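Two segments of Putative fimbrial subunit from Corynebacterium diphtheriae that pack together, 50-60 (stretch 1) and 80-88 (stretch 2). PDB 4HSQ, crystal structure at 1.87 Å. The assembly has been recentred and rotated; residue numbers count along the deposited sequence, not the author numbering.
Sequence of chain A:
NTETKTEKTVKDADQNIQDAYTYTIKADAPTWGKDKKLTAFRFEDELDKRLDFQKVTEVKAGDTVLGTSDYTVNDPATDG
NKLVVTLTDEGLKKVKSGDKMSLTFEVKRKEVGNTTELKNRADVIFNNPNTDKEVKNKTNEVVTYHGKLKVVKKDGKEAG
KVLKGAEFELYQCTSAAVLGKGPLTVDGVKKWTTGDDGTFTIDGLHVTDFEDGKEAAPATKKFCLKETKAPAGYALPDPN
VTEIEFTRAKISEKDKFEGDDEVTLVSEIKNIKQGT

Stretch 1 50-60: RLDFQKVTEVK
Stretch 2 80-88: GNKLVVTLT

A strand that begins at Leu51 and runs on past Lys60, and a second from Lys82 to Leu87, run in nearly the same direction, their axes inclined by 22° and 9.3 Å apart at closest approach. That spacing is too wide for backbone pairing, so the strands meet through side chains. The register is fixed by CA separations of 7.9 Å between Phe53 and Asn81 and 8.6 Å between Val56 and Val85; the contact buries 308 Å² in total.

The second strand is extended throughout, with phi/psi -92/133 at Leu83, -130/121 at Val84, -114/110 at Val85, -112/128 at Thr86 and -71/139 at Leu87, and its alternation sends Leu83 and Val85 toward the first strand while Lys82, Val84 and Thr86 stay out of reach. The first strand presents Phe53, Val56 and Val59 instead, a spacing of three. Between them the backbone departs from plain extension: Gln54 has phi/psi -101/-64 and Thr57 -103/-31, whereas Phe53 (-63/136), Val56 (-82/135) and Val59 (-126/122) are extended.

At the start of the contact the fit is polar. Asn81, at 66/19 after Gly80 at 59/34, points toward the first strand with chi1 -129°, between wells, and chi2 26°. Its ND2 donates to Leu51 O at 2.9 Å with an N-H...O angle of 158°. Its OD1 accepts from a water at 2.7 Å, and that water accepts from Phe53 N at 2.8 Å. One amide thus serves a backbone carbonyl directly and a backbone NH through water, a pairing of donor and acceptor suited to a buried asparagine.

Next, Phe53 (chi1 168°, t; chi2 75°) lays a ring face against Leu83 (chi1 174°, t; chi2 67°, p). Leu83 CD1 is the bump: it lies 3.9 Å from the ring centroid, 20° off the normal, and 3.7 Å from Phe53 CE1. The flat ring accepts the methyl in a CH-pi contact, and Leu83 gives up 51 Å², the largest share of any residue here.

Beyond the ring, branched side chains interlock. Val56 (chi1 168°, t) sets CG2 3.9 Å from CG2 of Val85 (chi1 180°, t), while Val85 CG1 lies 4.2 Å from Val59 CG2. Val85 therefore fits between Val56 and Val59, one methyl to each. Val59 (chi1 -175°, t) also places CG1 4.3 Å from Leu87 CD2. Leu87 leaves its backbone sideways, but with chi1 -55° (m) and chi2 -168° (t) its end comes nearer, so the longer side chain reaches Val59. These apolar groups pack without polar partners of their own; Val59, Val85 and Leu87 are buried, while Val56 stays partly exposed.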

ATOM      1  N   ARG A  50       4.870   8.183  -5.089  1.00 12.60           N
ATOM      2  CA  ARG A  50       3.476   7.737  -5.133  1.00 12.79           C
ATOM      3  C   ARG A  50       2.847   7.765  -3.731  1.00 16.41           C
ATOM      4  O   ARG A  50       1.659   7.515  -3.585  1.00 15.05           O
ATOM      5  CB  ARG A  50       3.399   6.318  -5.744  1.00 11.43           C
ATOM      6  CG  ARG A  50       3.801   6.332  -7.229  1.00 14.56           C
ATOM      7  CD  ARG A  50       4.013   4.914  -7.741  1.00 16.51           C
ATOM      8  NE  ARG A  50       5.231   4.330  -7.154  1.00 17.57           N
ATOM      9  CZ  ARG A  50       5.701   3.126  -7.449  1.00 15.09           C
ATOM     10  NH1 ARG A  50       5.048   2.345  -8.295  1.00 11.29           N
ATOM     11  NH2 ARG A  50       6.798   2.669  -6.854  1.00 12.84           N
ATOM     12  N   LEU A  51       3.638   8.063  -2.691  1.00 13.29           N
ATOM     13  CA  LEU A  51       3.059   8.106  -1.344  1.00 12.08           C
ATOM     14  C   LEU A  51       2.730   9.494  -0.939  1.00 15.75           C
ATOM     15  O   LEU A  51       3.469  10.406  -1.270  1.00 15.09           O
ATOM     16  CB  LEU A  51       4.028   7.536  -0.314  1.00 11.74           C
ATOM     17  CG  LEU A  51       4.415   6.051  -0.461  1.00 14.11           C
ATOM     18  CD1 LEU A  51       5.473   5.683   0.572  1.00 13.12           C
ATOM     19  CD2 LEU A  51       3.162   5.141  -0.387  1.00 11.81           C
ATOM     20  N   ASP A  52       1.618   9.646  -0.187  1.00 13.85           N
ATOM     21  CA  ASP A  52       1.222  10.875   0.490  1.00 13.79           C
ATOM     22  C   ASP A  52       1.396  10.627   1.948  1.00 16.76           C
ATOM     23  O   ASP A  52       0.646   9.808   2.523  1.00 14.82           O
ATOM     24  CB  ASP A  52      -0.253  11.243   0.220  1.00 16.48           C
ATOM     25  CG  ASP A  52      -0.533  11.834  -1.140  1.00 34.02           C
ATOM     26  OD1 ASP A  52       0.364  12.520  -1.691  1.00 33.52           O
ATOM     27  OD2 ASP A  52      -1.673  11.681  -1.621  1.00 43.01           O
ATOM     28  N   PHE A  53       2.360  11.309   2.570  1.00 13.62           N
ATOM     29  CA  PHE A  53       2.554  11.200   4.011  1.00 13.69           C
ATOM     30  C   PHE A  53       1.291  11.720   4.721  1.00 15.92           C
ATOM     31  O   PHE A  53       0.762  12.754   4.314  1.00 15.17           O
ATOM     32  CB  PHE A  53       3.797  12.038   4.423  1.00 14.69           C
ATOM     33  CG  PHE A  53       3.933  12.234   5.906  1.00 15.27           C
ATOM     34  CD1 PHE A  53       4.368  11.196   6.725  1.00 16.95           C
ATOM     35  CD2 PHE A  53       3.618  13.456   6.494  1.00 17.26           C
ATOM     36  CE1 PHE A  53       4.470  11.370   8.111  1.00 16.65           C
ATOM     37  CE2 PHE A  53       3.751  13.641   7.875  1.00 18.80           C
ATOM     38  CZ  PHE A  53       4.178  12.595   8.675  1.00 16.47           C
ATOM     39  N   GLN A  54       0.806  11.018   5.744  1.00 11.61           N
ATOM     40  CA  GLN A  54      -0.378  11.409   6.518  1.00 11.87           C
ATOM     41  C   GLN A  54       0.033  12.061   7.836  1.00 16.28           C
ATOM     42  O   GLN A  54      -0.235  13.248   8.054  1.00 13.71           O
ATOM     43  CB  GLN A  54      -1.288  10.194   6.811  1.00 12.04           C
ATOM     44  CG  GLN A  54      -1.741   9.423   5.556  1.00 13.34           C
ATOM     45  CD  GLN A  54      -2.484  10.297   4.584  1.00 19.37           C
ATOM     46  OE1 GLN A  54      -2.032  10.593   3.468  1.00 20.81           O
ATOM     47  NE2 GLN A  54      -3.622  10.734   4.985  1.00 10.82           N
ATOM     48  N   LYS A  55       0.694  11.279   8.713  1.00 14.43           N
ATOM     49  CA  LYS A  55       1.071  11.748  10.049  1.00 14.09           C
ATOM     50  C   LYS A  55       1.982  10.772  10.724  1.00 16.68           C
ATOM     51  O   LYS A  55       2.025   9.592  10.363  1.00 16.12           O
ATOM     52  CB  LYS A  55      -0.210  11.921  10.937  1.00 15.98           C
ATOM     53  CG  LYS A  55      -1.012  10.612  11.172  1.00 19.22           C
ATOM     54  CD  LYS A  55      -2.140  10.763  12.198  1.00 20.73           C
ATOM     55  CE  LYS A  55      -2.923   9.466  12.337  1.00 24.50           C
ATOM     56  NZ  LYS A  55      -3.931   9.277  11.248  1.00 19.11           N
ATOM     57  N   VAL A  56       2.667  11.256  11.770  1.00 12.66           N
ATOM     58  CA  VAL A  56       3.433  10.408  12.666  1.00 12.06           C
ATOM     59  C   VAL A  56       2.398   9.865  13.633  1.00 15.88           C
ATOM     60  O   VAL A  56       1.535  10.640  14.060  1.00 15.26           O
ATOM     61  CB  VAL A  56       4.566  11.213  13.378  1.00 15.72           C
ATOM     62  CG1 VAL A  56       5.187  10.414  14.543  1.00 15.29           C
ATOM     63  CG2 VAL A  56       5.642  11.662  12.378  1.00 16.31           C
ATOM     64  N   THR A  57       2.420   8.566  13.929  1.00 12.46           N
ATOM     65  CA  THR A  57       1.452   7.977  14.870  1.00 14.17           C
ATOM     66  C   THR A  57       2.139   7.733  16.215  1.00 18.93           C
ATOM     67  O   THR A  57       1.492   7.808  17.266  1.00 20.03           O
ATOM     68  CB  THR A  57       0.828   6.684  14.317  1.00 20.88           C
ATOM     69  OG1 THR A  57       1.848   5.730  14.158  1.00 22.29           O
ATOM     70  CG2 THR A  57       0.125   6.874  12.982  1.00 23.40           C
ATOM     71  N   GLU A  58       3.452   7.451  16.195  1.00 14.46           N
ATOM     72  CA  GLU A  58       4.163   7.240  17.460  1.00 15.58           C
ATOM     73  C   GLU A  58       5.647   7.429  17.322  1.00 18.14           C
ATOM     74  O   GLU A  58       6.240   7.011  16.334  1.00 18.45           O
ATOM     75  CB  GLU A  58       3.888   5.814  18.014  1.00 17.08           C
ATOM     76  CG  GLU A  58       4.598   5.501  19.320  1.00 24.49           C
ATOM     77  CD  GLU A  58       4.357   4.063  19.718  1.00 42.72           C
ATOM     78  OE1 GLU A  58       5.021   3.169  19.147  1.00 35.82           O
ATOM     79  OE2 GLU A  58       3.458   3.825  20.555  1.00 39.13           O
ATOM     80  N   VAL A  59       6.238   8.066  18.335  1.00 15.14           N
ATOM     81  CA  VAL A  59       7.680   8.206  18.528  1.00 14.31           C
ATOM     82  C   VAL A  59       7.942   7.685  19.942  1.00 19.16           C
ATOM     83  O   VAL A  59       7.334   8.184  20.888  1.00 18.69           O
ATOM     84  CB  VAL A  59       8.269   9.626  18.314  1.00 17.07           C
ATOM     85  CG1 VAL A  59       9.778   9.574  18.440  1.00 17.44           C
ATOM     86  CG2 VAL A  59       7.889  10.192  16.948  1.00 17.10           C
ATOM     87  N   LYS A  60       8.791   6.664  20.080  1.00 17.19           N
ATOM     88  CA  LYS A  60       9.106   6.076  21.387  1.00 17.72           C
ATOM     89  C   LYS A  60      10.602   6.021  21.641  1.00 21.50           C
ATOM     90  O   LYS A  60      11.367   5.717  20.726  1.00 20.82           O
ATOM     91  CB  LYS A  60       8.577   4.630  21.457  1.00 20.80           C
ATOM     92  CG  LYS A  60       7.160   4.459  21.941  1.00 43.85           C
ATOM     93  CD  LYS A  60       6.787   2.974  21.948  1.00 51.81           C
ATOM     94  CE  LYS A  60       6.866   2.335  23.310  1.00 61.54           C
ATOM     95  NZ  LYS A  60       6.325   0.952  23.293  1.00 70.64           N
ATOM     96  N   GLY A  80      10.697  17.278  -1.358  1.00 21.72           N
ATOM     97  CA  GLY A  80      10.845  16.203  -2.337  1.00 20.75           C
ATOM     98  C   GLY A  80      10.345  14.859  -1.824  1.00 21.58           C
ATOM     99  O   GLY A  80      10.920  13.818  -2.148  1.00 19.44           O
ATOM    100  N   ASN A  81       9.293  14.886  -0.994  1.00 17.31           N
ATOM    101  CA  ASN A  81       8.684  13.712  -0.349  1.00 17.34           C
ATOM    102  C   ASN A  81       9.629  13.056   0.661  1.00 18.33           C
ATOM    103  O   ASN A  81       9.393  11.920   1.082  1.00 17.30           O
ATOM    104  CB  ASN A  81       8.130  12.672  -1.354  1.00 16.89           C
ATOM    105  CG  ASN A  81       6.713  12.333  -0.987  1.00 23.57           C
ATOM    106  OD1 ASN A  81       6.019  13.144  -0.364  1.00 19.16           O
ATOM    107  ND2 ASN A  81       6.255  11.131  -1.310  1.00 15.31           N
ATOM    108  N   LYS A  82      10.645  13.788   1.107  1.00 15.24           N
ATOM    109  CA  LYS A  82      11.500  13.253   2.160  1.00 15.22           C
ATOM    110  C   LYS A  82      10.878  13.622   3.512  1.00 19.47           C
ATOM    111  O   LYS A  82      10.572  14.790   3.755  1.00 21.14           O
ATOM    112  CB  LYS A  82      12.953  13.770   2.050  1.00 17.43           C
ATOM    113  CG  LYS A  82      13.883  13.081   3.058  1.00 27.80           C
ATOM    114  CD  LYS A  82      15.347  13.424   2.846  1.00 45.71           C
ATOM    115  CE  LYS A  82      15.828  14.553   3.716  1.00 58.26           C
ATOM    116  NZ  LYS A  82      17.312  14.631   3.715  1.00 66.09           N
ATOM    117  N   LEU A  83      10.664  12.620   4.372  1.00 14.65           N
ATOM    118  CA  LEU A  83      10.172  12.813   5.737  1.00 13.36           C
ATOM    119  C   LEU A  83      11.363  12.940   6.688  1.00 18.29           C
ATOM    120  O   LEU A  83      12.290  12.133   6.622  1.00 18.07           O
ATOM    121  CB  LEU A  83       9.286  11.618   6.191  1.00 12.97           C
ATOM    122  CG  LEU A  83       8.818  11.634   7.666  1.00 16.54           C
ATOM    123  CD1 LEU A  83       7.856  12.787   7.907  1.00 15.98           C
ATOM    124  CD2 LEU A  83       8.144  10.288   8.043  1.00 19.92           C
ATOM    125  N   VAL A  84      11.342  13.945   7.569  1.00 14.10           N
ATOM    126  CA  VAL A  84      12.398  14.108   8.577  1.00 13.78           C
ATOM    127  C   VAL A  84      11.713  14.295   9.927  1.00 17.34           C
ATOM    128  O   VAL A  84      10.941  15.236  10.086  1.00 15.68           O
ATOM    129  CB  VAL A  84      13.375  15.289   8.267  1.00 17.32           C
ATOM    130  CG1 VAL A  84      14.494  15.345   9.304  1.00 16.42           C
ATOM    131  CG2 VAL A  84      13.968  15.177   6.863  1.00 17.63           C
ATOM    132  N   VAL A  85      11.996  13.406  10.878  1.00 14.77           N
ATOM    133  CA  VAL A  85      11.465  13.477  12.247  1.00 13.69           C
ATOM    134  C   VAL A  85      12.662  13.720  13.136  1.00 17.24           C
ATOM    135  O   VAL A  85      13.517  12.847  13.238  1.00 15.55           O
ATOM    136  CB  VAL A  85      10.665  12.208  12.648  1.00 16.21           C
ATOM    137  CG1 VAL A  85      10.152  12.337  14.080  1.00 15.68           C
ATOM    138  CG2 VAL A  85       9.515  11.964  11.666  1.00 15.10           C
ATOM    139  N   THR A  86      12.762  14.925  13.714  1.00 14.80           N
ATOM    140  CA  THR A  86      13.934  15.355  14.493  1.00 14.22           C
ATOM    141  C   THR A  86      13.591  15.507  15.947  1.00 18.30           C
ATOM    142  O   THR A  86      12.656  16.228  16.265  1.00 18.50           O
ATOM    143  CB  THR A  86      14.443  16.691  13.936  1.00 17.65           C
ATOM    144  OG1 THR A  86      14.622  16.588  12.524  1.00 16.37           O
ATOM    145  CG2 THR A  86      15.753  17.147  14.585  1.00 18.90           C
ATOM    146  N   LEU A  87      14.364  14.889  16.840  1.00 15.25           N
ATOM    147  CA  LEU A  87      14.092  15.083  18.260  1.00 15.58           C
ATOM    148  C   LEU A  87      14.478  16.490  18.635  1.00 20.26           C
ATOM    149  O   LEU A  87      15.483  17.016  18.133  1.00 18.44           O
ATOM    150  CB  LEU A  87      14.810  14.070  19.169  1.00 15.58           C
ATOM    151  CG  LEU A  87      14.582  12.582  18.898  1.00 20.06           C
ATOM    152  CD1 LEU A  87      15.122  11.770  20.053  1.00 20.24           C
ATOM    153  CD2 LEU A  87      13.093  12.253  18.695  1.00 21.11           C
ATOM    154  N   THR A  88      13.634  17.125  19.458  1.00 18.00           N
ATOM    155  CA  THR A  88      13.892  18.480  19.951  1.00 18.41           C
ATOM    156  C   THR A  88      14.792  18.373  21.180  1.00 23.89           C
ATOM    157  O   THR A  88      15.012  17.259  21.650  1.00 22.78           O
ATOM    158  CB  THR A  88      12.558  19.165  20.310  1.00 21.04           C
ATOM    159  OG1 THR A  88      11.940  18.437  21.367  1.00 20.02           O
ATOM    160  CG2 THR A  88      11.613  19.269  19.134  1.00 18.89           C
TER
HETATM  161  O   HOH W   1       3.756  13.247   1.073  1.00 17.34           O